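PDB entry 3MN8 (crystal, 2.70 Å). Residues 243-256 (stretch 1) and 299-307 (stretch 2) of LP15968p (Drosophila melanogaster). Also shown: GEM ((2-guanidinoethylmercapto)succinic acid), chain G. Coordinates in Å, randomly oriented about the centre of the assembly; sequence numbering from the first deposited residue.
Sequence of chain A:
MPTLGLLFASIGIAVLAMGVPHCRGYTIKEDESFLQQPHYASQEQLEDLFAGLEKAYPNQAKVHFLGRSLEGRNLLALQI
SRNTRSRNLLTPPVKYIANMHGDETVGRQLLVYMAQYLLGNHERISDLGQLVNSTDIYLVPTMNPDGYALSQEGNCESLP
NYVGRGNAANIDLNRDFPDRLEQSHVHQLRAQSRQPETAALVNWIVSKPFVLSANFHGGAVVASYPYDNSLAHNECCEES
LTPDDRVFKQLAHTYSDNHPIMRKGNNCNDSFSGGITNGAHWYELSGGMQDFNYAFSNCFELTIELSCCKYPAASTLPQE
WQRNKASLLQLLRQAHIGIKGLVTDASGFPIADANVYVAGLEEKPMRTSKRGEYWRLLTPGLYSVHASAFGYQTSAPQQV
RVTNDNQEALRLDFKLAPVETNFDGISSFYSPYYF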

ATOM      1  N   PRO A 243       4.534  16.100  -5.501  1.00 34.68           N
ATOM      2  CA  PRO A 243       5.848  16.253  -6.132  1.00 33.23           C
ATOM      3  C   PRO A 243       6.188  15.002  -6.938  1.00 33.99           C
ATOM      4  O   PRO A 243       6.855  15.078  -7.957  1.00 36.73           O
ATOM      5  N   ASP A 244       5.723  13.852  -6.469  1.00 32.32           N
ATOM      6  CA  ASP A 244       6.015  12.589  -7.119  1.00 32.35           C
ATOM      7  C   ASP A 244       4.901  12.152  -8.055  1.00 35.56           C
ATOM      8  O   ASP A 244       4.618  10.963  -8.185  1.00 44.40           O
ATOM      9  N   ASP A 245       4.292  13.112  -8.734  1.00 32.63           N
ATOM     10  CA  ASP A 245       3.142  12.803  -9.569  1.00 43.57           C
ATOM     11  C   ASP A 245       3.417  11.797 -10.680  1.00 43.52           C
ATOM     12  O   ASP A 245       2.607  10.905 -10.922  1.00 44.29           O
ATOM     13  N   ARG A 246       4.536  11.963 -11.376  1.00 33.55           N
ATOM     14  CA  ARG A 246       4.893  11.026 -12.428  1.00 40.37           C
ATOM     15  C   ARG A 246       4.836   9.592 -11.894  1.00 44.38           C
ATOM     16  O   ARG A 246       4.122   8.747 -12.427  1.00 48.60           O
ATOM     17  N   VAL A 247       5.587   9.323 -10.832  1.00 32.38           N
ATOM     18  CA  VAL A 247       5.621   7.984 -10.264  1.00 39.45           C
ATOM     19  C   VAL A 247       4.222   7.542  -9.860  1.00 34.43           C
ATOM     20  O   VAL A 247       3.810   6.397 -10.102  1.00 32.72           O
ATOM     21  N   PHE A 248       3.486   8.458  -9.249  1.00 42.10           N
ATOM     22  CA  PHE A 248       2.154   8.120  -8.787  1.00 39.67           C
ATOM     23  C   PHE A 248       1.282   7.700  -9.950  1.00 37.63           C
ATOM     24  O   PHE A 248       0.612   6.671  -9.883  1.00 36.85           O
ATOM     25  N   LYS A 249       1.328   8.482 -11.025  1.00 36.59           N
ATOM     26  CA  LYS A 249       0.584   8.169 -12.244  1.00 28.14           C
ATOM     27  C   LYS A 249       1.006   6.821 -12.833  1.00 36.84           C
ATOM     28  O   LYS A 249       0.175   6.091 -13.381  1.00 38.36           O
ATOM     29  N   GLN A 250       2.293   6.487 -12.706  1.00 38.29           N
ATOM     30  CA  GLN A 250       2.803   5.197 -13.176  1.00 39.70           C
ATOM     31  C   GLN A 250       2.244   4.046 -12.331  1.00 35.85           C
ATOM     32  O   GLN A 250       1.841   3.009 -12.853  1.00 36.00           O
ATOM     33  N   LEU A 251       2.210   4.246 -11.022  1.00 29.08           N
ATOM     34  CA  LEU A 251       1.624   3.266 -10.124  1.00 30.20           C
ATOM     35  C   LEU A 251       0.163   3.027 -10.445  1.00 29.51           C
ATOM     36  O   LEU A 251      -0.255   1.894 -10.683  1.00 42.89           O
ATOM     37  N   ALA A 252      -0.614   4.100 -10.446  1.00 36.15           N
ATOM     38  CA  ALA A 252      -2.036   4.014 -10.766  1.00 42.82           C
ATOM     39  C   ALA A 252      -2.283   3.334 -12.109  1.00 44.18           C
ATOM     40  O   ALA A 252      -3.238   2.561 -12.255  1.00 48.63           O
ATOM     41  N   HIS A 253      -1.431   3.632 -13.090  1.00 33.72           N
ATOM     42  CA  HIS A 253      -1.600   3.073 -14.429  1.00 35.14           C
ATOM     43  C   HIS A 253      -1.224   1.612 -14.452  1.00 42.38           C
ATOM     44  O   HIS A 253      -1.852   0.821 -15.156  1.00 44.62           O
ATOM     45  N   THR A 254      -0.205   1.256 -13.673  1.00 28.97           N
ATOM     46  CA  THR A 254       0.186  -0.145 -13.545  1.00 31.81           C
ATOM     47  C   THR A 254      -1.004  -1.021 -13.159  1.00 36.78           C
ATOM     48  O   THR A 254      -1.199  -2.098 -13.712  1.00 41.32           O
ATOM     49  N   TYR A 255      -1.795  -0.559 -12.195  1.00 35.58           N
ATOM     50  CA  TYR A 255      -2.946  -1.329 -11.736  1.00 36.96           C
ATOM     51  C   TYR A 255      -4.088  -1.289 -12.757  1.00 39.92           C
ATOM     52  O   TYR A 255      -4.644  -2.323 -13.138  1.00 42.21           O
ATOM     53  N   SER A 256      -4.433  -0.090 -13.203  1.00 39.90           N
ATOM     54  CA  SER A 256      -5.565   0.050 -14.099  1.00 38.25           C
ATOM     55  C   SER A 256      -5.269  -0.615 -15.442  1.00 49.25           C
ATOM     56  O   SER A 256      -6.093  -1.369 -15.964  1.00 53.36           O
ATOM     57  N   CYS A 299       6.409   6.271   2.456  1.00 13.12           N
ATOM     58  CA  CYS A 299       5.541   5.366   1.715  1.00 17.17           C
ATOM     59  C   CYS A 299       4.686   6.062   0.659  1.00 30.33           C
ATOM     60  O   CYS A 299       4.174   7.158   0.887  1.00 35.84           O
ATOM     61  N   PHE A 300       4.542   5.399  -0.492  1.00 25.51           N
ATOM     62  CA  PHE A 300       3.704   5.860  -1.591  1.00 25.48           C
ATOM     63  C   PHE A 300       2.436   4.999  -1.685  1.00 28.12           C
ATOM     64  O   PHE A 300       2.449   3.950  -2.320  1.00 21.69           O
ATOM     65  N   GLU A 301       1.347   5.438  -1.058  1.00 31.29           N
ATOM     66  CA  GLU A 301       0.101   4.673  -1.067  1.00 18.25           C
ATOM     67  C   GLU A 301      -0.870   5.131  -2.152  1.00 28.36           C
ATOM     68  O   GLU A 301      -1.125   6.327  -2.320  1.00 33.33           O
ATOM     69  N   LEU A 302      -1.420   4.170  -2.886  1.00 36.00           N
ATOM     70  CA  LEU A 302      -2.546   4.433  -3.780  1.00 36.19           C
ATOM     71  C   LEU A 302      -3.845   4.082  -3.091  1.00 30.39           C
ATOM     72  O   LEU A 302      -3.873   3.242  -2.194  1.00 35.52           O
ATOM     73  N   THR A 303      -4.927   4.719  -3.531  1.00 35.48           N
ATOM     74  CA  THR A 303      -6.275   4.322  -3.138  1.00 41.05           C
ATOM     75  C   THR A 303      -6.889   3.587  -4.324  1.00 47.52           C
ATOM     76  O   THR A 303      -6.969   4.132  -5.423  1.00 45.09           O
ATOM     77  N   ILE A 304      -7.320   2.349  -4.118  1.00 53.73           N
ATOM     78  CA  ILE A 304      -7.889   1.598  -5.229  1.00 51.36           C
ATOM     79  C   ILE A 304      -9.329   1.130  -5.014  1.00 54.96           C
ATOM     80  O   ILE A 304      -9.647   0.425  -4.041  1.00 41.02           O
ATOM     81  N   GLU A 305     -10.186   1.540  -5.949  1.00 45.28           N
ATOM     82  CA  GLU A 305     -11.602   1.205  -5.926  1.00 42.02           C
ATOM     83  C   GLU A 305     -11.821  -0.017  -6.815  1.00 43.18           C
ATOM     84  O   GLU A 305     -11.477   0.001  -7.996  1.00 52.71           O
ATOM     85  N   LEU A 306     -12.399  -1.074  -6.254  1.00 34.76           N
ATOM     86  CA  LEU A 306     -12.462  -2.362  -6.953  1.00 46.76           C
ATOM     87  C   LEU A 306     -13.781  -2.651  -7.666  1.00 48.53           C
ATOM     88  O   LEU A 306     -13.786  -3.165  -8.786  1.00 53.94           O
ATOM     89  N   SER A 307     -14.896  -2.327  -7.023  1.00 45.01           N
ATOM     90  CA  SER A 307     -16.196  -2.641  -7.593  1.00 35.95           C
ATOM     91  C   SER A 307     -17.139  -1.457  -7.519  1.00 49.08           C
ATOM     92  O   SER A 307     -16.961  -0.553  -6.694  1.00 58.18           O
TER

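Helix 245-256 packs over strand 300-305 with the axes 9.4 Å apart at closest approach and their N-to-C directions 40° apart. The contact is mainly apolar, and no hydrogen bond crosses it. Alternation along the strand sends the CA-to-CB bonds of Phe300, Leu302 and Ile304 toward the helix, all with chi1 m, while those of Glu301 and Glu305 point away. Phe300 (chi1 -70°) reaches the first helical turn: its CD1 lies 4.0 Å from Val247 CG1 (chi1 t), which sits at the ring edge, and its CZ lies 3.6 Å from OD2 of Asp244. Asp244 is the N-cap residue, but its side chain makes no capping bond; OD2 is hydrogen-bonded elsewhere in the structure. The CA-to-CB bond of Phe248 points sideways, but the end of the side chain (chi1 -95°, between wells) comes nearer the strand, with CZ 3.8 Å from Phe300 CB. The two rings are near parallel (21°) but slid apart, centroids 5.2 Å from each other, so they barely overlap. Leu302 is m,t: Leu302 CD2 lies at the edge of the Phe248 ring, 3.7 Å from Phe248 CD1, while Leu302 CD1 lies 3.7 Å from Leu251 CB and 3.5 Å from Ala252 N. Ala252 CA lies 7.0 Å from Leu302 CA. Leu251, also m,t, places CD1 4.3 Å from Phe300 CB. Tyr255 (chi1 t) lays its ring face against Ile304 (m,t), whose CD1 is 3.9 Å from the ring centroid in a CH-pi contact; Tyr255 OH lies 3.2 Å from Leu306 CD2 and is hydrogen-bonded elsewhere. The CA-to-CB bond of Lys249 points away from the strand, and its NZ forms a salt bridge with Asp245 OD2 (2.9 Å); Thr254 OG1 (chi1 m) donates to Gln250 O (2.6 Å). The bound GEM approaches Thr303, its C6 3.6 Å from Thr303 CG2.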

ATOM      1  CB  PRO A 243       6.804  16.386  -4.936  1.00 28.77           C
ATOM      2  CG  PRO A 243       5.956  16.857  -3.814  1.00 39.39           C
ATOM      3  CD  PRO A 243       4.579  16.295  -4.043  1.00 39.61           C
ATOM      4  CB  ASP A 244       6.297  11.511  -6.068  1.00 34.65           C
ATOM      5  CG  ASP A 244       7.764  11.482  -5.643  1.00 50.08           C
ATOM      6  OD1 ASP A 244       8.594  11.007  -6.450  1.00 60.84           O
ATOM      7  OD2 ASP A 244       8.094  11.941  -4.522  1.00 45.87           O
ATOM      8  CB  ASP A 245       2.536  14.059 -10.182  1.00 35.64           C
ATOM      9  CG  ASP A 245       1.138  13.816 -10.668  1.00 50.43           C
ATOM     10  OD1 ASP A 245       0.303  13.384  -9.843  1.00 62.93           O
ATOM     11  OD2 ASP A 245       0.881  14.029 -11.865  1.00 55.46           O
ATOM     12  CB  ARG A 246       6.287  11.324 -12.970  1.00 28.57           C
ATOM     13  CG  ARG A 246       6.476  12.736 -13.446  1.00 43.85           C
ATOM     14  CD  ARG A 246       7.952  13.033 -13.670  1.00 63.16           C
ATOM     15  NE  ARG A 246       8.350  12.893 -15.070  1.00 78.28           N
ATOM     16  CZ  ARG A 246       9.611  12.925 -15.493  1.00 91.69           C
ATOM     17  NH1 ARG A 246      10.604  13.083 -14.624  1.00 95.49           N
ATOM     18  NH2 ARG A 246       9.883  12.791 -16.782  1.00 96.81           N
ATOM     19  CB  VAL A 247       6.554   7.900  -9.044  1.00 35.48           C
ATOM     20  CG1 VAL A 247       6.308   6.614  -8.288  1.00 20.16           C
ATOM     21  CG2 VAL A 247       8.005   7.989  -9.485  1.00 28.71           C
ATOM     22  CB  PHE A 248       1.532   9.252  -7.964  1.00 26.25           C
ATOM     23  CG  PHE A 248       1.742   9.078  -6.492  1.00 31.18           C
ATOM     24  CD1 PHE A 248       1.244   7.960  -5.850  1.00 35.39           C
ATOM     25  CD2 PHE A 248       2.461   9.996  -5.764  1.00 25.40           C
ATOM     26  CE1 PHE A 248       1.439   7.773  -4.504  1.00 41.05           C
ATOM     27  CE2 PHE A 248       2.665   9.813  -4.415  1.00 30.80           C
ATOM     28  CZ  PHE A 248       2.148   8.697  -3.782  1.00 19.58           C
ATOM     29  CB  LYS A 249       0.739   9.291 -13.273  1.00 27.03           C
ATOM     30  CG  LYS A 249      -0.449  10.238 -13.305  1.00 31.30           C
ATOM     31  CD  LYS A 249      -0.177  11.543 -14.047  1.00 31.29           C
ATOM     32  CE  LYS A 249      -1.375  12.477 -13.887  1.00 31.11           C
ATOM     33  NZ  LYS A 249      -1.012  13.907 -14.082  1.00 49.13           N
ATOM     34  CB  GLN A 250       4.342   5.174 -13.188  1.00 32.03           C
ATOM     35  CG  GLN A 250       4.912   3.862 -13.730  1.00 40.57           C
ATOM     36  CD  GLN A 250       6.383   3.945 -14.121  1.00 47.96           C
ATOM     37  OE1 GLN A 250       6.841   4.938 -14.687  1.00 62.94           O
ATOM     38  NE2 GLN A 250       7.122   2.882 -13.842  1.00 41.77           N
ATOM     39  CB  LEU A 251       1.770   3.726  -8.678  1.00 40.57           C
ATOM     40  CG  LEU A 251       3.227   3.810  -8.233  1.00 43.76           C
ATOM     41  CD1 LEU A 251       3.348   4.409  -6.841  1.00 42.98           C
ATOM     42  CD2 LEU A 251       3.903   2.440  -8.329  1.00 25.19           C
ATOM     43  CB  ALA A 252      -2.669   5.408 -10.749  1.00 37.44           C
ATOM     44  CB  HIS A 253      -0.780   3.830 -15.465  1.00 33.10           C
ATOM     45  CG  HIS A 253      -1.547   4.911 -16.169  1.00 46.40           C
ATOM     46  ND1 HIS A 253      -1.137   6.229 -16.189  1.00 42.48           N
ATOM     47  CD2 HIS A 253      -2.702   4.868 -16.878  1.00 49.70           C
ATOM     48  CE1 HIS A 253      -2.005   6.952 -16.874  1.00 38.03           C
ATOM     49  NE2 HIS A 253      -2.963   6.148 -17.306  1.00 56.12           N
ATOM     50  CB  THR A 254       1.263  -0.345 -12.480  1.00 28.16           C
ATOM     51  OG1 THR A 254       2.400   0.469 -12.785  1.00 33.60           O
ATOM     52  CG2 THR A 254       1.675  -1.798 -12.440  1.00 24.32           C
ATOM     53  CB  TYR A 255      -3.430  -0.822 -10.370  1.00 33.04           C
ATOM     54  CG  TYR A 255      -4.340  -1.802  -9.667  1.00 39.58           C
ATOM     55  CD1 TYR A 255      -5.680  -1.931 -10.044  1.00 49.18           C
ATOM     56  CD2 TYR A 255      -3.858  -2.611  -8.634  1.00 27.84           C
ATOM     57  CE1 TYR A 255      -6.525  -2.838  -9.407  1.00 47.49           C
ATOM     58  CE2 TYR A 255      -4.690  -3.524  -7.990  1.00 34.30           C
ATOM     59  CZ  TYR A 255      -6.025  -3.633  -8.382  1.00 41.73           C
ATOM     60  OH  TYR A 255      -6.859  -4.531  -7.753  1.00 34.35           O
ATOM     61  CB  SER A 256      -5.917   1.528 -14.280  1.00 39.78           C
ATOM     62  OG  SER A 256      -7.107   1.682 -15.035  1.00 55.72           O
ATOM     63  CB  CYS A 299       4.649   4.553   2.658  1.00 14.07           C
ATOM     64  SG  CYS A 299       3.894   3.079   1.895  1.00 33.48           S
ATOM     65  CB  PHE A 300       4.465   5.758  -2.919  1.00 37.96           C
ATOM     66  CG  PHE A 300       5.604   6.740  -3.070  1.00 39.64           C
ATOM     67  CD1 PHE A 300       6.004   7.151  -4.337  1.00 29.90           C
ATOM     68  CD2 PHE A 300       6.273   7.250  -1.962  1.00 45.99           C
ATOM     69  CE1 PHE A 300       7.055   8.052  -4.497  1.00 37.70           C
ATOM     70  CE2 PHE A 300       7.333   8.147  -2.113  1.00 45.48           C
ATOM     71  CZ  PHE A 300       7.727   8.544  -3.378  1.00 37.10           C
ATOM     72  CB  GLU A 301      -0.567   4.737   0.309  1.00 25.47           C
ATOM     73  CG  GLU A 301      -1.914   4.038   0.399  1.00 31.88           C
ATOM     74  CD  GLU A 301      -2.355   3.804   1.840  1.00 41.78           C
ATOM     75  OE1 GLU A 301      -1.681   3.023   2.558  1.00 50.77           O
ATOM     76  OE2 GLU A 301      -3.376   4.394   2.265  1.00 42.47           O
ATOM     77  CB  LEU A 302      -2.457   3.582  -5.049  1.00 35.95           C
ATOM     78  CG  LEU A 302      -1.329   3.866  -6.031  1.00 38.60           C
ATOM     79  CD1 LEU A 302      -1.546   3.032  -7.283  1.00 34.05           C
ATOM     80  CD2 LEU A 302      -1.273   5.349  -6.362  1.00 31.27           C
ATOM     81  CB  THR A 303      -7.175   5.541  -2.791  1.00 48.44           C
ATOM     82  OG1 THR A 303      -6.488   6.430  -1.901  1.00 49.88           O
ATOM     83  CG2 THR A 303      -8.479   5.091  -2.138  1.00 39.13           C
ATOM     84  CB  ILE A 304      -7.005   0.425  -5.633  1.00 38.14           C
ATOM     85  CG1 ILE A 304      -5.664   0.946  -6.128  1.00 34.67           C
ATOM     86  CG2 ILE A 304      -7.686  -0.384  -6.728  1.00 45.05           C
ATOM     87  CD1 ILE A 304      -4.599  -0.101  -6.164  1.00 49.19           C
ATOM     88  CB  GLU A 305     -12.425   2.400  -6.433  1.00 33.72           C
ATOM     89  CG  GLU A 305     -12.242   3.708  -5.641  1.00 27.76           C
ATOM     90  CD  GLU A 305     -13.006   3.710  -4.324  1.00 39.84           C
ATOM     91  OE1 GLU A 305     -12.940   4.717  -3.593  1.00 38.24           O
ATOM     92  OE2 GLU A 305     -13.670   2.699  -4.014  1.00 46.79           O
ATOM     93  CB  LEU A 306     -12.128  -3.512  -5.996  1.00 42.97           C
ATOM     94  CG  LEU A 306     -10.726  -3.386  -5.418  1.00 44.85           C
ATOM     95  CD1 LEU A 306     -10.502  -4.345  -4.271  1.00 46.79           C
ATOM     96  CD2 LEU A 306      -9.709  -3.603  -6.511  1.00 43.05           C
ATOM     97  CB  SER A 307     -16.816  -3.831  -6.869  1.00 39.86           C
ATOM     98  OG  SER A 307     -16.747  -3.652  -5.461  1.00 51.39           O
TER
HETATM   99  C8  GEM G 601     -13.232   7.854  -0.884  1.00 57.00           C
HETATM  100  S7  GEM G 601     -11.505   7.466  -0.840  1.00 57.42           S
HETATM  101  C6  GEM G 601     -11.120   7.503  -2.568  1.00 51.59           C
HETATM  102  C5  GEM G 601     -11.526   8.803  -3.260  1.00 34.21           C
HETATM  103  N3  GEM G 601     -10.651   9.854  -2.765  1.00 36.03           N
HETATM  104  C1  GEM G 601     -10.771  11.160  -2.978  1.00 43.13           C
HETATM  105  N4  GEM G 601      -9.891  12.008  -2.460  1.00 32.44           N
HETATM  106  N2  GEM G 601     -11.779  11.626  -3.708  1.00 48.23           N
HETATM  107  C9  GEM G 601     -13.669   8.108   0.534  1.00 64.36           C
HETATM  108  O14 GEM G 601     -12.840   7.912   1.450  1.00 32.86           O
HETATM  109  O15 GEM G 601     -14.831   8.511   0.749  1.00 65.33           O
HETATM  110  C10 GEM G 601     -14.083   6.767  -1.563  1.00 45.92           C
HETATM  111  C11 GEM G 601     -14.202   5.432  -0.837  1.00 54.16           C
HETATM  112  O12 GEM G 601     -13.990   4.391  -1.506  1.00 39.20           O
HETATM  113  O13 GEM G 601     -14.541   5.404   0.374  1.00 33.28           O